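Secretion activator protein, hypothetical (Brucella abortus bv. 1 str. 9-941, PDB 7DNP) is an autolysin of the type IV secretion system, a muramidase of the GH108 family that probably opens the peptidoglycan wall by cleaving its glycan strands. Local coordinates at residues A[81-92]-A[158-169]. Residues are numbered along the deposited sequence; the frame is centred on the assembly and turned at random.
With H9U ((2R)-2-[[(2S)-2-[[(2R)-2-[(2R,3S,4R,5R,6S)-5-acetamido-3-[(2S,3R,4R,5S,6R)-3-acetamido-6-(hydroxymethyl)-4,5-bis(oxidanyl)oxan-2-yl]oxy-2-(hydroxymethyl)-6-oxidanyl-oxan-4-yl]oxypropanoyl]amino]propanoyl]amino]pentanedioic acid), chain B.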
ATOM      1  N   GLY A  81      -3.504  11.279  -5.211  1.00 17.92           N
ATOM      2  CA  GLY A  81      -2.132  10.897  -5.530  1.00 16.66           C
ATOM      3  C   GLY A  81      -1.324  10.462  -4.331  1.00 18.35           C
ATOM      4  O   GLY A  81      -0.717   9.391  -4.343  1.00 19.53           O
ATOM      5  N   VAL A  82      -1.288  11.299  -3.291  1.00 18.70           N
ATOM      6  CA  VAL A  82      -0.695  10.880  -2.025  1.00 20.72           C
ATOM      7  C   VAL A  82      -1.397   9.632  -1.508  1.00 15.97           C
ATOM      8  O   VAL A  82      -0.754   8.709  -0.992  1.00 15.49           O
ATOM      9  CB  VAL A  82      -0.757  12.023  -0.993  1.00 17.12           C
ATOM     10  CG1 VAL A  82      -0.292  11.530   0.370  1.00 14.72           C
ATOM     11  CG2 VAL A  82       0.087  13.210  -1.453  1.00 17.76           C
ATOM     12  N   ASP A  83      -2.728   9.591  -1.636  1.00 16.44           N
ATOM     13  CA  ASP A  83      -3.487   8.424  -1.194  1.00 16.49           C
ATOM     14  C   ASP A  83      -2.999   7.156  -1.884  1.00 15.62           C
ATOM     15  O   ASP A  83      -2.744   6.141  -1.227  1.00 17.65           O
ATOM     16  CB  ASP A  83      -4.987   8.643  -1.432  1.00 16.11           C
ATOM     17  CG  ASP A  83      -5.307   9.186  -2.824  1.00 18.60           C
ATOM     18  OD1 ASP A  83      -4.416   9.216  -3.698  1.00 18.28           O
ATOM     19  OD2 ASP A  83      -6.476   9.577  -3.046  1.00 19.93           O
ATOM     20  N   HIS A  84      -2.823   7.208  -3.209  1.00 14.73           N
ATOM     21  CA  HIS A  84      -2.431   6.009  -3.951  1.00 18.05           C
ATOM     22  C   HIS A  84      -1.020   5.567  -3.590  1.00 18.53           C
ATOM     23  O   HIS A  84      -0.768   4.369  -3.406  1.00 18.08           O
ATOM     24  CB  HIS A  84      -2.544   6.251  -5.456  1.00 18.02           C
ATOM     25  CG  HIS A  84      -2.113   5.080  -6.285  1.00 21.49           C
ATOM     26  ND1 HIS A  84      -2.838   3.911  -6.353  1.00 21.67           N
ATOM     27  CD2 HIS A  84      -1.026   4.895  -7.072  1.00 19.13           C
ATOM     28  CE1 HIS A  84      -2.220   3.056  -7.151  1.00 20.99           C
ATOM     29  NE2 HIS A  84      -1.117   3.628  -7.598  1.00 20.10           N
ATOM     30  N   ALA A  85      -0.085   6.515  -3.499  1.00 15.12           N
ATOM     31  CA  ALA A  85       1.283   6.172  -3.126  1.00 16.16           C
ATOM     32  C   ALA A  85       1.331   5.519  -1.751  1.00 15.95           C
ATOM     33  O   ALA A  85       2.086   4.567  -1.531  1.00 17.63           O
ATOM     34  CB  ALA A  85       2.163   7.421  -3.146  1.00 16.39           C
ATOM     35  N   THR A  86       0.535   6.028  -0.810  1.00 15.92           N
ATOM     36  CA  THR A  86       0.525   5.474   0.537  1.00 15.03           C
ATOM     37  C   THR A  86      -0.170   4.119   0.569  1.00 15.85           C
ATOM     38  O   THR A  86       0.270   3.204   1.279  1.00 16.17           O
ATOM     39  CB  THR A  86      -0.147   6.463   1.486  1.00 18.57           C
ATOM     40  OG1 THR A  86       0.522   7.727   1.389  1.00 19.96           O
ATOM     41  CG2 THR A  86      -0.087   5.965   2.922  1.00 13.84           C
ATOM     42  N   LEU A  87      -1.242   3.964  -0.213  1.00 15.47           N
ATOM     43  CA  LEU A  87      -1.962   2.692  -0.261  1.00 17.44           C
ATOM     44  C   LEU A  87      -1.074   1.564  -0.771  1.00 15.87           C
ATOM     45  O   LEU A  87      -1.046   0.471  -0.190  1.00 16.12           O
ATOM     46  CB  LEU A  87      -3.206   2.826  -1.140  1.00 18.13           C
ATOM     47  CG  LEU A  87      -3.939   1.528  -1.493  1.00 16.52           C
ATOM     48  CD1 LEU A  87      -4.536   0.878  -0.256  1.00 13.76           C
ATOM     49  CD2 LEU A  87      -5.015   1.792  -2.542  1.00 20.00           C
ATOM     50  N   ASP A  88      -0.350   1.793  -1.867  1.00 16.43           N
ATOM     51  CA  ASP A  88       0.463   0.705  -2.403  1.00 16.02           C
ATOM     52  C   ASP A  88       1.578   0.319  -1.441  1.00 16.29           C
ATOM     53  O   ASP A  88       1.846  -0.872  -1.244  1.00 15.60           O
ATOM     54  CB  ASP A  88       1.051   1.064  -3.763  1.00 16.16           C
ATOM     55  CG  ASP A  88       1.736  -0.124  -4.406  1.00 18.01           C
ATOM     56  OD1 ASP A  88       1.022  -0.988  -4.949  1.00 21.12           O
ATOM     57  OD2 ASP A  88       2.981  -0.220  -4.328  1.00 21.95           O
ATOM     58  N   PHE A  89       2.248   1.310  -0.846  1.00 14.23           N
ATOM     59  CA  PHE A  89       3.224   1.041   0.206  1.00 16.16           C
ATOM     60  C   PHE A  89       2.583   0.238   1.336  1.00 16.43           C
ATOM     61  O   PHE A  89       3.157  -0.746   1.819  1.00 12.63           O
ATOM     62  CB  PHE A  89       3.794   2.376   0.710  1.00 15.03           C
ATOM     63  CG  PHE A  89       5.114   2.275   1.443  1.00 16.77           C
ATOM     64  CD1 PHE A  89       5.637   1.055   1.843  1.00 13.83           C
ATOM     65  CD2 PHE A  89       5.822   3.431   1.749  1.00 13.58           C
ATOM     66  CE1 PHE A  89       6.845   0.988   2.524  1.00 13.94           C
ATOM     67  CE2 PHE A  89       7.029   3.371   2.428  1.00 15.58           C
ATOM     68  CZ  PHE A  89       7.542   2.144   2.816  1.00 18.18           C
ATOM     69  N   ALA A  90       1.365   0.618   1.734  1.00 17.81           N
ATOM     70  CA  ALA A  90       0.657  -0.112   2.780  1.00 15.41           C
ATOM     71  C   ALA A  90       0.374  -1.548   2.364  1.00 14.81           C
ATOM     72  O   ALA A  90       0.479  -2.469   3.181  1.00 15.37           O
ATOM     73  CB  ALA A  90      -0.647   0.604   3.135  1.00 16.45           C
ATOM     74  N   ILE A  91      -0.001  -1.763   1.102  1.00 17.37           N
ATOM     75  CA  ILE A  91      -0.285  -3.125   0.651  1.00 17.96           C
ATOM     76  C   ILE A  91       0.978  -3.973   0.709  1.00 18.09           C
ATOM     77  O   ILE A  91       0.952  -5.134   1.137  1.00 16.69           O
ATOM     78  CB  ILE A  91      -0.888  -3.107  -0.765  1.00 16.15           C
ATOM     79  CG1 ILE A  91      -2.314  -2.551  -0.730  1.00 19.46           C
ATOM     80  CG2 ILE A  91      -0.862  -4.512  -1.377  1.00 19.01           C
ATOM     81  CD1 ILE A  91      -2.901  -2.291  -2.109  1.00 15.02           C
ATOM     82  N   HIS A  92       2.107  -3.385   0.322  1.00 16.96           N
ATOM     83  CA  HIS A  92       3.364  -4.114   0.197  1.00 19.24           C
ATOM     84  C   HIS A  92       4.039  -4.357   1.541  1.00 18.08           C
ATOM     85  O   HIS A  92       4.659  -5.409   1.736  1.00 19.97           O
ATOM     86  CB  HIS A  92       4.302  -3.335  -0.724  1.00 16.44           C
ATOM     87  CG  HIS A  92       5.418  -4.148  -1.298  1.00 22.14           C
ATOM     88  ND1 HIS A  92       6.671  -3.621  -1.532  1.00 23.55           N
ATOM     89  CD2 HIS A  92       5.471  -5.440  -1.700  1.00 25.33           C
ATOM     90  CE1 HIS A  92       7.448  -4.553  -2.052  1.00 25.55           C
ATOM     91  NE2 HIS A  92       6.745  -5.667  -2.163  1.00 25.78           N
ATOM     92  N   ARG A 158       8.160  -1.790  -9.406  1.00 18.67           N
ATOM     93  CA  ARG A 158       6.849  -1.555  -8.811  1.00 21.16           C
ATOM     94  C   ARG A 158       6.720  -0.122  -8.306  1.00 19.50           C
ATOM     95  O   ARG A 158       5.710   0.544  -8.553  1.00 19.63           O
ATOM     96  CB  ARG A 158       6.604  -2.551  -7.674  1.00 20.34           C
ATOM     97  CG  ARG A 158       5.397  -2.217  -6.811  1.00 24.47           C
ATOM     98  CD  ARG A 158       5.149  -3.292  -5.762  1.00 23.38           C
ATOM     99  NE  ARG A 158       3.885  -3.076  -5.063  1.00 24.86           N
ATOM    100  CZ  ARG A 158       3.193  -4.037  -4.458  1.00 29.71           C
ATOM    101  NH1 ARG A 158       3.639  -5.288  -4.468  1.00 23.53           N
ATOM    102  NH2 ARG A 158       2.048  -3.751  -3.847  1.00 25.31           N
ATOM    103  N   VAL A 159       7.738   0.372  -7.593  1.00 16.99           N
ATOM    104  CA  VAL A 159       7.673   1.730  -7.055  1.00 15.81           C
ATOM    105  C   VAL A 159       7.599   2.746  -8.184  1.00 20.56           C
ATOM    106  O   VAL A 159       6.854   3.732  -8.104  1.00 19.62           O
ATOM    107  CB  VAL A 159       8.869   2.005  -6.123  1.00 18.40           C
ATOM    108  CG1 VAL A 159       8.821   3.442  -5.612  1.00 21.40           C
ATOM    109  CG2 VAL A 159       8.871   1.030  -4.955  1.00 19.88           C
ATOM    110  N   SER A 160       8.354   2.514  -9.262  1.00 17.92           N
ATOM    111  CA  SER A 160       8.327   3.429 -10.396  1.00 21.14           C
ATOM    112  C   SER A 160       6.927   3.534 -10.992  1.00 18.73           C
ATOM    113  O   SER A 160       6.462   4.635 -11.313  1.00 21.11           O
ATOM    114  CB  SER A 160       9.331   2.975 -11.457  1.00 20.03           C
ATOM    115  OG  SER A 160       9.349   3.873 -12.552  1.00 24.74           O
ATOM    116  N   ARG A 161       6.235   2.402 -11.137  1.00 17.64           N
ATOM    117  CA  ARG A 161       4.888   2.428 -11.698  1.00 25.54           C
ATOM    118  C   ARG A 161       3.904   3.094 -10.747  1.00 22.47           C
ATOM    119  O   ARG A 161       2.990   3.805 -11.184  1.00 19.11           O
ATOM    120  CB  ARG A 161       4.428   1.010 -12.031  1.00 22.89           C
ATOM    121  CG  ARG A 161       3.190   0.968 -12.903  1.00 29.42           C
ATOM    122  CD  ARG A 161       2.282  -0.200 -12.531  1.00 39.28           C
ATOM    123  NE  ARG A 161       3.031  -1.422 -12.250  1.00 41.89           N
ATOM    124  CZ  ARG A 161       3.051  -2.029 -11.066  1.00 41.55           C
ATOM    125  NH1 ARG A 161       2.364  -1.522 -10.048  1.00 38.22           N
ATOM    126  NH2 ARG A 161       3.759  -3.140 -10.897  1.00 43.29           N
ATOM    127  N   VAL A 162       4.071   2.865  -9.443  1.00 20.21           N
ATOM    128  CA  VAL A 162       3.225   3.512  -8.444  1.00 19.93           C
ATOM    129  C   VAL A 162       3.444   5.020  -8.447  1.00 20.16           C
ATOM    130  O   VAL A 162       2.485   5.801  -8.386  1.00 19.40           O
ATOM    131  CB  VAL A 162       3.499   2.897  -7.057  1.00 21.83           C
ATOM    132  CG1 VAL A 162       2.852   3.733  -5.945  1.00 18.34           C
ATOM    133  CG2 VAL A 162       3.016   1.458  -7.017  1.00 21.55           C
ATOM    134  N   ARG A 163       4.706   5.454  -8.507  1.00 20.20           N
ATOM    135  CA  ARG A 163       5.004   6.881  -8.516  1.00 19.41           C
ATOM    136  C   ARG A 163       4.358   7.563  -9.715  1.00 20.33           C
ATOM    137  O   ARG A 163       3.794   8.655  -9.587  1.00 20.63           O
ATOM    138  CB  ARG A 163       6.519   7.099  -8.529  1.00 19.22           C
ATOM    139  CG  ARG A 163       6.937   8.565  -8.501  1.00 20.89           C
ATOM    140  CD  ARG A 163       8.393   8.744  -8.918  1.00 20.64           C
ATOM    141  NE  ARG A 163       9.290   7.900  -8.135  1.00 21.66           N
ATOM    142  CZ  ARG A 163      10.056   8.336  -7.139  1.00 19.21           C
ATOM    143  NH1 ARG A 163      10.039   9.612  -6.802  1.00 17.74           N
ATOM    144  NH2 ARG A 163      10.843   7.494  -6.478  1.00 19.80           N
ATOM    145  N   SER A 164       4.416   6.925 -10.886  1.00 21.07           N
ATOM    146  CA  SER A 164       3.823   7.506 -12.088  1.00 20.56           C
ATOM    147  C   SER A 164       2.311   7.640 -11.953  1.00 21.60           C
ATOM    148  O   SER A 164       1.744   8.711 -12.214  1.00 20.13           O
ATOM    149  CB  SER A 164       4.177   6.656 -13.308  1.00 21.28           C
ATOM    150  OG  SER A 164       3.638   7.210 -14.498  1.00 28.55           O
ATOM    151  N   ARG A 165       1.639   6.561 -11.536  1.00 17.09           N
ATOM    152  CA  ARG A 165       0.188   6.624 -11.398  1.00 20.31           C
ATOM    153  C   ARG A 165      -0.224   7.589 -10.291  1.00 17.47           C
ATOM    154  O   ARG A 165      -1.239   8.283 -10.419  1.00 18.08           O
ATOM    155  CB  ARG A 165      -0.389   5.234 -11.138  1.00 22.34           C
ATOM    156  CG  ARG A 165      -1.906   5.162 -11.341  1.00 21.67           C
ATOM    157  CD  ARG A 165      -2.438   3.736 -11.291  1.00 26.83           C
ATOM    158  NE  ARG A 165      -1.881   2.895 -12.348  1.00 35.35           N
ATOM    159  CZ  ARG A 165      -1.007   1.914 -12.140  1.00 37.07           C
ATOM    160  NH1 ARG A 165      -0.575   1.646 -10.908  1.00 41.63           N
ATOM    161  NH2 ARG A 165      -0.562   1.199 -13.164  1.00 39.35           N
ATOM    162  N   ALA A 166       0.546   7.655  -9.202  1.00 17.73           N
ATOM    163  CA  ALA A 166       0.191   8.564  -8.113  1.00 14.93           C
ATOM    164  C   ALA A 166       0.270  10.019  -8.564  1.00 18.92           C
ATOM    165  O   ALA A 166      -0.658  10.803  -8.331  1.00 17.38           O
ATOM    166  CB  ALA A 166       1.089   8.326  -6.903  1.00 17.17           C
ATOM    167  N   LEU A 167       1.376  10.398  -9.208  1.00 16.49           N
ATOM    168  CA  LEU A 167       1.495  11.757  -9.726  1.00 19.04           C
ATOM    169  C   LEU A 167       0.387  12.071 -10.724  1.00 20.25           C
ATOM    170  O   LEU A 167      -0.110  13.204 -10.763  1.00 21.88           O
ATOM    171  CB  LEU A 167       2.867  11.949 -10.368  1.00 18.30           C
ATOM    172  CG  LEU A 167       4.046  11.806  -9.402  1.00 19.41           C
ATOM    173  CD1 LEU A 167       5.348  11.602 -10.150  1.00 21.45           C
ATOM    174  CD2 LEU A 167       4.138  13.013  -8.497  1.00 19.49           C
ATOM    175  N   ALA A 168      -0.010  11.085 -11.531  1.00 16.97           N
ATOM    176  CA  ALA A 168      -1.139  11.270 -12.436  1.00 21.26           C
ATOM    177  C   ALA A 168      -2.423  11.540 -11.660  1.00 24.27           C
ATOM    178  O   ALA A 168      -3.122  12.524 -11.925  1.00 22.45           O
ATOM    179  CB  ALA A 168      -1.293  10.046 -13.338  1.00 18.46           C
ATOM    180  N   PHE A 169      -2.745  10.675 -10.685  1.00 21.71           N
ATOM    181  CA  PHE A 169      -3.926  10.890  -9.852  1.00 22.05           C
ATOM    182  C   PHE A 169      -3.910  12.268  -9.202  1.00 22.88           C
ATOM    183  O   PHE A 169      -4.962  12.901  -9.054  1.00 20.68           O
ATOM    184  CB  PHE A 169      -4.016   9.812  -8.765  1.00 21.67           C
ATOM    185  CG  PHE A 169      -4.523   8.485  -9.253  1.00 21.05           C
ATOM    186  CD1 PHE A 169      -5.391   8.404 -10.330  1.00 26.88           C
ATOM    187  CD2 PHE A 169      -4.126   7.309  -8.628  1.00 21.34           C
ATOM    188  CE1 PHE A 169      -5.859   7.169 -10.773  1.00 27.89           C
ATOM    189  CE2 PHE A 169      -4.583   6.078  -9.064  1.00 18.02           C
ATOM    190  CZ  PHE A 169      -5.451   6.006 -10.137  1.00 25.71           C
TER
HETATM  191  C22 H9U B 201       3.106  -8.633   0.343  1.00 24.08           C
HETATM  192  C24 H9U B 201       4.994  -9.307  -1.066  1.00 27.61           C
HETATM  193  C26 H9U B 201       2.165  -8.901  -0.848  1.00 25.47           C
HETATM  194  C28 H9U B 201       4.029  -9.687  -2.200  1.00 27.33           C
HETATM  195  C23 H9U B 201       4.355  -9.427   0.262  1.00 28.19           C
HETATM  196  C25 H9U B 201       2.422  -7.935   2.497  1.00 25.00           C
HETATM  197  C27 H9U B 201       1.063  -7.846   3.234  1.00 21.55           C
HETATM  198  C29 H9U B 201       1.123  -6.859   4.337  1.00 23.07           C
HETATM  199  C30 H9U B 201       2.258  -7.101   5.248  1.00 24.46           C
HETATM  200  C31 H9U B 201       3.571  -7.092   4.452  1.00 26.32           C
HETATM  201  C32 H9U B 201       6.265  -9.714   1.829  1.00 29.84           C
HETATM  202  C33 H9U B 201       1.082  -7.869  -0.893  1.00 25.61           C
HETATM  203  C34 H9U B 201       4.751  -7.275   5.358  1.00 26.74           C
HETATM  204  C35 H9U B 201       7.443  -9.599  -1.653  1.00 33.66           C
HETATM  205  C36 H9U B 201       7.461  -8.798   2.062  1.00 30.57           C
HETATM  206  C37 H9U B 201      -1.240  -8.086   2.007  1.00 23.21           C
HETATM  207  C38 H9U B 201       5.830 -10.372   3.128  1.00 29.52           C
HETATM  208  C39 H9U B 201       8.431  -6.466   1.988  1.00 29.49           C
HETATM  209  C40 H9U B 201       8.683 -10.473  -1.807  1.00 28.95           C
HETATM  210  C41 H9U B 201      -2.198  -7.469   0.990  1.00 19.27           C
HETATM  211  C42 H9U B 201       8.380  -6.053   3.455  1.00 31.70           C
HETATM  212  C43 H9U B 201       9.035  -6.553   5.864  1.00 34.90           C
HETATM  213  C44 H9U B 201       8.274  -5.234   1.118  1.00 24.95           C
HETATM  214  C45 H9U B 201       7.947  -7.370   6.547  1.00 40.71           C
HETATM  215  C46 H9U B 201      10.367  -6.915   6.505  1.00 36.18           C
HETATM  216  C47 H9U B 201      10.658  -6.029   7.715  1.00 40.97           C
HETATM  217  C48 H9U B 201      12.016  -6.353   8.331  1.00 46.13           C
HETATM  218  N18 H9U B 201       6.199 -10.179  -1.208  1.00 28.43           N
HETATM  219  N19 H9U B 201       0.012  -7.389   2.270  1.00 20.83           N
HETATM  220  N20 H9U B 201       7.312  -7.367   1.773  1.00 29.43           N
HETATM  221  N21 H9U B 201       9.062  -6.892   4.447  1.00 33.11           N
HETATM  222  O01 H9U B 201       2.418  -8.966   1.571  1.00 27.42           O
HETATM  223  O02 H9U B 201       2.829  -8.854  -2.156  1.00 27.02           O
HETATM  224  O03 H9U B 201       3.534  -8.148   3.437  1.00 26.00           O
HETATM  225  O04 H9U B 201       5.248  -8.881   1.315  1.00 29.58           O
HETATM  226  O05 H9U B 201       3.654 -10.997  -2.058  1.00 35.44           O
HETATM  227  O06 H9U B 201      -0.140  -6.866   5.106  1.00 21.28           O
HETATM  228  O07 H9U B 201       2.309  -6.069   6.251  1.00 20.72           O
HETATM  229  O08 H9U B 201       0.347  -8.103  -2.065  1.00 25.30           O
HETATM  230  O09 H9U B 201       4.648  -8.509   6.010  1.00 31.15           O
HETATM  231  O10 H9U B 201       7.506  -8.439  -1.900  1.00 31.54           O
HETATM  232  O11 H9U B 201       8.489  -9.230   2.458  1.00 31.52           O
HETATM  233  O12 H9U B 201      -1.531  -9.100   2.558  1.00 19.17           O
HETATM  234  O13 H9U B 201       7.783  -5.074   3.767  1.00 31.67           O
HETATM  235  O14 H9U B 201       7.294  -6.867   7.501  1.00 45.81           O
HETATM  236  O15 H9U B 201       7.705  -8.544   6.156  1.00 33.19           O
HETATM  237  O16 H9U B 201      12.739  -7.246   7.811  1.00 44.39           O
HETATM  238  O17 H9U B 201      12.405  -5.728   9.355  1.00 50.66           O
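Arg158 meets Asp88 and His92 at once, showing how one guanidinium can use both edge and face. The arginine chain, extended from CG to NE, grips the carboxylate side-on. NE reaches the syn lone pair of Asp88 OD2 at 3.1 Å in a fairly straight bond (161°), while NH2 meets Asp88 OD1 from above the carboxylate plane, the two flat groups turned well out of one plane. Arg138 forms a second salt bridge to OD2, so two arginines share this buried acid. One face of the Arg158 guanidinium lies on the His92 ring, centres 4.2 Å apart and planes at 29°; methyl C44 of the muropeptide H9U covers the opposite ring face. His92 donates from NE2 to O10 of H9U (2.9 Å), and Ile91 O accepts from the ligand's N19. Arg158, with no hydrogen bond to H9U here, is probably mainly second-shell, positioning His92, although its edge also faces H9U O02.

Val162 CG2 presses on the Asp88 carboxylate. His84, its CG anti to the backbone N, drops as a knob among Val162, Arg165, Ala166 and Phe169. The Phe169 edge points into the imidazole face, T-shaped, centroids 5.2 Å apart. At the N-cap position Gly81, with positive phi, brings CA to 3.2 Å from Ala166 O, so the backbones meet closely.

Segments 82-92 and 158-169 run roughly antiparallel (152°), axes 8.1 Å apart at closest, joining the glycosyl hydrolase 108 region of this piece of a longer protein to helix 148-170. Helix 5-17 packs on His84 and Phe169, helix 127-142 on Thr86, helix 58-70 on Leu87.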